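Long-range contacts in beta-lactamase (Sphaerobacter thermophilus, PDB 4EWF), which probably hydrolyses the amide bond of beta-lactam rings, giving substituted beta-amino acids, as a member of the class A serine beta-lactamase family: residues I9-V14 against A262-T267; L105-T109 against A117-L121. All coordinates share one frame; numbering follows the deposited sequence. Where two conformers were deposited one is given.

Interaction 1: I9-V14 against A262-T267; sequences IDWSGV and AALQAT
The methyl of A266 sits where the incoming chain turns into its first helix: its CB lies 3.4 Å from the backbone O of D10 and 4.0 Å from CG2 of I9. CG2 is the branch of I9 anti to the backbone N, and that choice (chi1 -60°) sends it against A266 O on one side and onto a face of the W11 ring, near the rim, on the other. A turn further on, V14 brings CG2 down on the backbone of the other helix, 3.6 Å from A263 N, while A262 CB rests 3.8 Å from G13 O. With such small side chains the two backbones come close, V14 CA standing 5.1 Å from A262 CA. This pairing of the first and last helices, 12-22 and 249-266, on one face of the five-stranded sheet is a hallmark of the class A beta-lactamase fold; I32 lies against both V14 and A263, and L237 against A263. The looser side is at W11 and T267, and outward at D10. W11 and T267 meet obliquely, ring CH2 to CG2 at 4.1 Å, and the indole NE1 is taken by E38. No direct hydrogen bond joins the segments; on the exposed side a water bridges D10 N and A266 O, while D10 OD1 caps S12 N at 2.9 Å and accepts from S12 OG too.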
loop_
_atom_site.group_PDB
_atom_site.type_symbol
_atom_site.label_atom_id
_atom_site.label_comp_id
_atom_site.label_asym_id
_atom_site.label_seq_id
_atom_site.Cartn_x
_atom_site.Cartn_y
_atom_site.Cartn_z
ATOM N N ILE A 9 -24.626 -7.542 -5.897
ATOM C CA ILE A 9 -23.986 -6.248 -5.647
ATOM C C ILE A 9 -24.247 -5.203 -6.732
ATOM O O ILE A 9 -24.058 -5.462 -7.911
ATOM C CB ILE A 9 -22.452 -6.398 -5.458
ATOM C CG1 ILE A 9 -22.154 -7.318 -4.272
ATOM C CG2 ILE A 9 -21.809 -5.041 -5.245
ATOM C CD1 ILE A 9 -20.698 -7.717 -4.169
ATOM N N ASP A 10 -24.680 -4.019 -6.309
ATOM C CA ASP A 10 -24.841 -2.873 -7.198
ATOM C C ASP A 10 -23.568 -2.022 -7.118
ATOM O O ASP A 10 -23.329 -1.370 -6.101
ATOM C CB ASP A 10 -26.069 -2.058 -6.738
ATOM C CG ASP A 10 -26.390 -0.864 -7.648
ATOM O OD1 ASP A 10 -25.547 -0.478 -8.472
ATOM O OD2 ASP A 10 -27.495 -0.283 -7.515
ATOM N N TRP A 11 -22.756 -2.020 -8.184
ATOM C CA TRP A 11 -21.516 -1.246 -8.217
ATOM C C TRP A 11 -21.674 0.170 -8.779
ATOM O O TRP A 11 -20.689 0.888 -8.904
ATOM C CB TRP A 11 -20.427 -1.957 -9.039
ATOM C CG TRP A 11 -19.954 -3.258 -8.473
ATOM C CD1 TRP A 11 -20.259 -4.517 -8.924
ATOM C CD2 TRP A 11 -19.088 -3.435 -7.346
ATOM N NE1 TRP A 11 -19.627 -5.458 -8.149
ATOM C CE2 TRP A 11 -18.893 -4.819 -7.176
ATOM C CE3 TRP A 11 -18.442 -2.549 -6.469
ATOM C CZ2 TRP A 11 -18.089 -5.349 -6.161
ATOM C CZ3 TRP A 11 -17.642 -3.074 -5.456
ATOM C CH2 TRP A 11 -17.474 -4.466 -5.316
ATOM N N SER A 12 -22.893 0.565 -9.130
ATOM C CA SER A 12 -23.102 1.868 -9.766
ATOM C C SER A 12 -22.570 3.046 -8.944
ATOM O O SER A 12 -22.111 4.035 -9.511
ATOM C CB SER A 12 -24.585 2.085 -10.116
ATOM O OG SER A 12 -25.367 2.218 -8.946
ATOM N N GLY A 13 -22.630 2.951 -7.616
ATOM C CA GLY A 13 -22.121 4.016 -6.765
ATOM C C GLY A 13 -20.605 4.097 -6.819
ATOM O O GLY A 13 -20.026 5.179 -6.855
ATOM N N VAL A 14 -19.951 2.941 -6.837
ATOM C CA VAL A 14 -18.508 2.902 -7.001
ATOM C C VAL A 14 -18.106 3.476 -8.376
ATOM O O VAL A 14 -17.187 4.293 -8.479
ATOM C CB VAL A 14 -17.976 1.461 -6.845
ATOM C CG1 VAL A 14 -16.456 1.422 -7.067
ATOM C CG2 VAL A 14 -18.358 0.909 -5.479
ATOM N N ALA A 262 -18.158 4.073 -1.062
ATOM C CA ALA A 262 -19.173 3.535 -1.946
ATOM C C ALA A 262 -19.031 2.017 -2.014
ATOM O O ALA A 262 -20.012 1.310 -2.127
ATOM C CB ALA A 262 -19.041 4.146 -3.345
ATOM N N ALA A 263 -17.795 1.526 -1.954
ATOM C CA ALA A 263 -17.556 0.083 -1.995
ATOM C C ALA A 263 -18.036 -0.605 -0.712
ATOM O O ALA A 263 -18.611 -1.703 -0.756
ATOM C CB ALA A 263 -16.066 -0.212 -2.259
ATOM N N LEU A 264 -17.831 0.056 0.427
ATOM C CA LEU A 264 -18.299 -0.474 1.705
ATOM C C LEU A 264 -19.828 -0.585 1.720
ATOM O O LEU A 264 -20.387 -1.586 2.184
ATOM C CB LEU A 264 -17.803 0.390 2.876
ATOM C CG LEU A 264 -16.313 0.293 3.262
ATOM C CD1 LEU A 264 -15.907 1.465 4.161
ATOM C CD2 LEU A 264 -15.979 -1.035 3.956
ATOM N N GLN A 265 -20.497 0.443 1.213
ATOM C CA GLN A 265 -21.956 0.407 1.080
ATOM C C GLN A 265 -22.411 -0.674 0.094
ATOM O O GLN A 265 -23.348 -1.425 0.369
ATOM C CB GLN A 265 -22.488 1.780 0.647
ATOM C CG GLN A 265 -22.289 2.890 1.696
ATOM C CD GLN A 265 -22.540 4.283 1.130
ATOM O OE1 GLN A 265 -22.753 4.449 -0.072
ATOM N NE2 GLN A 265 -22.507 5.289 1.992
ATOM N N ALA A 266 -21.742 -0.761 -1.057
ATOM C CA ALA A 266 -22.170 -1.707 -2.098
ATOM C C ALA A 266 -22.128 -3.169 -1.616
ATOM O O ALA A 266 -22.986 -3.972 -1.970
ATOM C CB ALA A 266 -21.327 -1.534 -3.379
ATOM N N THR A 267 -21.131 -3.496 -0.800
ATOM C CA THR A 267 -20.916 -4.870 -0.354
ATOM C C THR A 267 -21.629 -5.173 0.959
ATOM O O THR A 267 -21.561 -6.296 1.457
ATOM C CB THR A 267 -19.403 -5.162 -0.175
ATOM O OG1 THR A 267 -18.856 -4.253 0.786
ATOM C CG2 THR A 267 -18.681 -4.970 -1.478
HETATM O O HOH W 1 -25.275 -3.285 -3.565
#

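Interaction 2: L105-T109 against A117-L121; sequences LVYLT and ATNLL
L105 and L121 run antiparallel side by side, CB of L105 lying 3.8 Å from CD2 of L121. L120 comes to the same leucine differently: it lies roughly perpendicular to L105, offering its CB to L105 CD1 at 3.9 Å. A117, at the start of the paired segment, has only a methyl to give. It enters between L105 and T109 on the opposing helix, its CB 3.6 Å from L105 O and 3.4 Å from T109 OG1, with L108 CB alongside.

T109 meets two partners at different angles. L121 faces it tip to tip, bringing CD1 up to OG1, whereas T118 lies crosswise, its OG1 3.4 Å from T109 CG2. With chi1 at -70°, T109 holds OG1 beside its own backbone N and within reach of the carbonyl one turn back; the bond to L105 O is 2.8 Å long, and its donor comes in 34° off the carbonyl plane, from the face opposite T109 N.

The segments belong to helices 102-111 and 115-125, two consecutive helices of the all-alpha domain; the axes of the two short segments approach to 8.8 Å, their directions 131° apart. The connection between the helices carries S113, probably the serine of the family's SxN-type motif, and K55 of the likely SxxK motif touches both T109 and T118.

No hydrogen bond crosses between the segments. T109 OG1 passes T118 N at an angle too poor for one and spends its proton on L105 O, while the hydroxyl of T118 bonds to D114 O. With its proton committed to that main-chain carbonyl, the buried T109 OG1 can lie against the methyls of A117 and L121.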
loop_
_atom_site.group_PDB
_atom_site.type_symbol
_atom_site.label_atom_id
_atom_site.label_comp_id
_atom_site.label_asym_id
_atom_site.label_seq_id
_atom_site.Cartn_x
_atom_site.Cartn_y
_atom_site.Cartn_z
ATOM N N LEU A 105 12.736 -0.415 11.537
ATOM C CA LEU A 105 12.784 -0.017 10.126
ATOM C C LEU A 105 11.507 -0.371 9.369
ATOM O O LEU A 105 11.019 0.424 8.553
ATOM C CB LEU A 105 14.004 -0.612 9.424
ATOM C CG LEU A 105 15.391 -0.208 9.937
ATOM C CD1 LEU A 105 16.449 -0.745 8.975
ATOM C CD2 LEU A 105 15.515 1.292 10.069
ATOM N N VAL A 106 10.982 -1.566 9.614
ATOM C CA VAL A 106 9.732 -1.983 8.978
ATOM C C VAL A 106 8.617 -1.047 9.419
ATOM O O VAL A 106 7.836 -0.562 8.599
ATOM C CB VAL A 106 9.374 -3.452 9.342
ATOM C CG1 VAL A 106 8.000 -3.838 8.786
ATOM C CG2 VAL A 106 10.443 -4.382 8.794
ATOM N N TYR A 107 8.566 -0.767 10.720
ATOM C CA TYR A 107 7.529 0.106 11.260
ATOM C C TYR A 107 7.548 1.515 10.654
ATOM O O TYR A 107 6.506 2.025 10.226
ATOM C CB TYR A 107 7.582 0.195 12.798
ATOM C CG TYR A 107 6.681 1.303 13.280
ATOM C CD1 TYR A 107 5.298 1.131 13.308
ATOM C CD2 TYR A 107 7.198 2.538 13.646
ATOM C CE1 TYR A 107 4.460 2.146 13.699
ATOM C CE2 TYR A 107 6.369 3.564 14.045
ATOM C CZ TYR A 107 5.005 3.364 14.063
ATOM O OH TYR A 107 4.173 4.373 14.459
ATOM N N LEU A 108 8.723 2.141 10.613
ATOM C CA LEU A 108 8.865 3.465 10.007
ATOM C C LEU A 108 8.542 3.458 8.511
ATOM O O LEU A 108 7.904 4.375 7.983
ATOM C CB LEU A 108 10.275 4.029 10.251
ATOM C CG LEU A 108 10.604 4.274 11.725
ATOM C CD1 LEU A 108 12.073 4.609 11.872
ATOM C CD2 LEU A 108 9.734 5.386 12.304
ATOM N N THR A 109 8.970 2.402 7.834
ATOM C CA THR A 109 8.676 2.223 6.414
ATOM C C THR A 109 7.152 2.234 6.122
ATOM O O THR A 109 6.682 2.929 5.218
ATOM C CB THR A 109 9.327 0.921 5.880
ATOM O OG1 THR A 109 10.755 1.078 5.846
ATOM C CG2 THR A 109 8.835 0.597 4.461
ATOM N N ALA A 117 14.444 4.512 5.962
ATOM C CA ALA A 117 14.203 3.159 6.466
ATOM C C ALA A 117 13.978 2.194 5.303
ATOM O O ALA A 117 14.466 1.060 5.313
ATOM C CB ALA A 117 12.995 3.152 7.377
ATOM N N THR A 118 13.239 2.664 4.301
ATOM C CA THR A 118 12.947 1.870 3.113
ATOM C C THR A 118 14.227 1.478 2.388
ATOM O O THR A 118 14.429 0.298 2.083
ATOM C CB THR A 118 12.025 2.625 2.145
ATOM O OG1 THR A 118 10.774 2.884 2.792
ATOM C CG2 THR A 118 11.771 1.793 0.888
ATOM N N ASN A 119 15.078 2.466 2.103
ATOM C CA ASN A 119 16.334 2.211 1.406
ATOM C C ASN A 119 17.315 1.332 2.189
ATOM O O ASN A 119 18.101 0.591 1.598
ATOM C CB ASN A 119 16.998 3.518 0.956
ATOM C CG ASN A 119 16.174 4.251 -0.102
ATOM O OD1 ASN A 119 15.212 3.701 -0.635
ATOM N ND2 ASN A 119 16.548 5.494 -0.406
ATOM N N LEU A 120 17.260 1.417 3.513
ATOM C CA LEU A 120 18.034 0.527 4.373
ATOM C C LEU A 120 17.564 -0.938 4.248
ATOM O O LEU A 120 18.388 -1.855 4.177
ATOM C CB LEU A 120 17.968 1.004 5.827
ATOM C CG LEU A 120 18.804 2.250 6.170
ATOM C CD1 LEU A 120 18.467 2.749 7.583
ATOM C CD2 LEU A 120 20.311 1.958 6.051
ATOM N N LEU A 121 16.247 -1.150 4.225
ATOM C CA LEU A 121 15.675 -2.484 4.022
ATOM C C LEU A 121 15.986 -3.028 2.618
ATOM O O LEU A 121 16.228 -4.218 2.441
ATOM C CB LEU A 121 14.159 -2.449 4.239
ATOM C CG LEU A 121 13.689 -2.104 5.656
ATOM C CD1 LEU A 121 12.164 -2.017 5.707
ATOM C CD2 LEU A 121 14.191 -3.136 6.642
#

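The two contacts lie on opposite sides of the chain's centre, with their own centres 35 Å apart and their nearest atoms about 23 Å apart, so they do not touch. Interaction 1 joins the N-terminal stretch to the last helix against the five-stranded sheet, and interaction 2 is nested inside the long loop so closed, within the helical domain. Their relation to the probable active site differs. Interaction 2 borders it directly, through K55 of the likely SxxK motif, which with S52, S113 and K216 would make up part of the catalytic centre. Interaction 1 packs instead on strands 27-33 and 235-244 of the sheet that also includes strand 212-220, which carries K216.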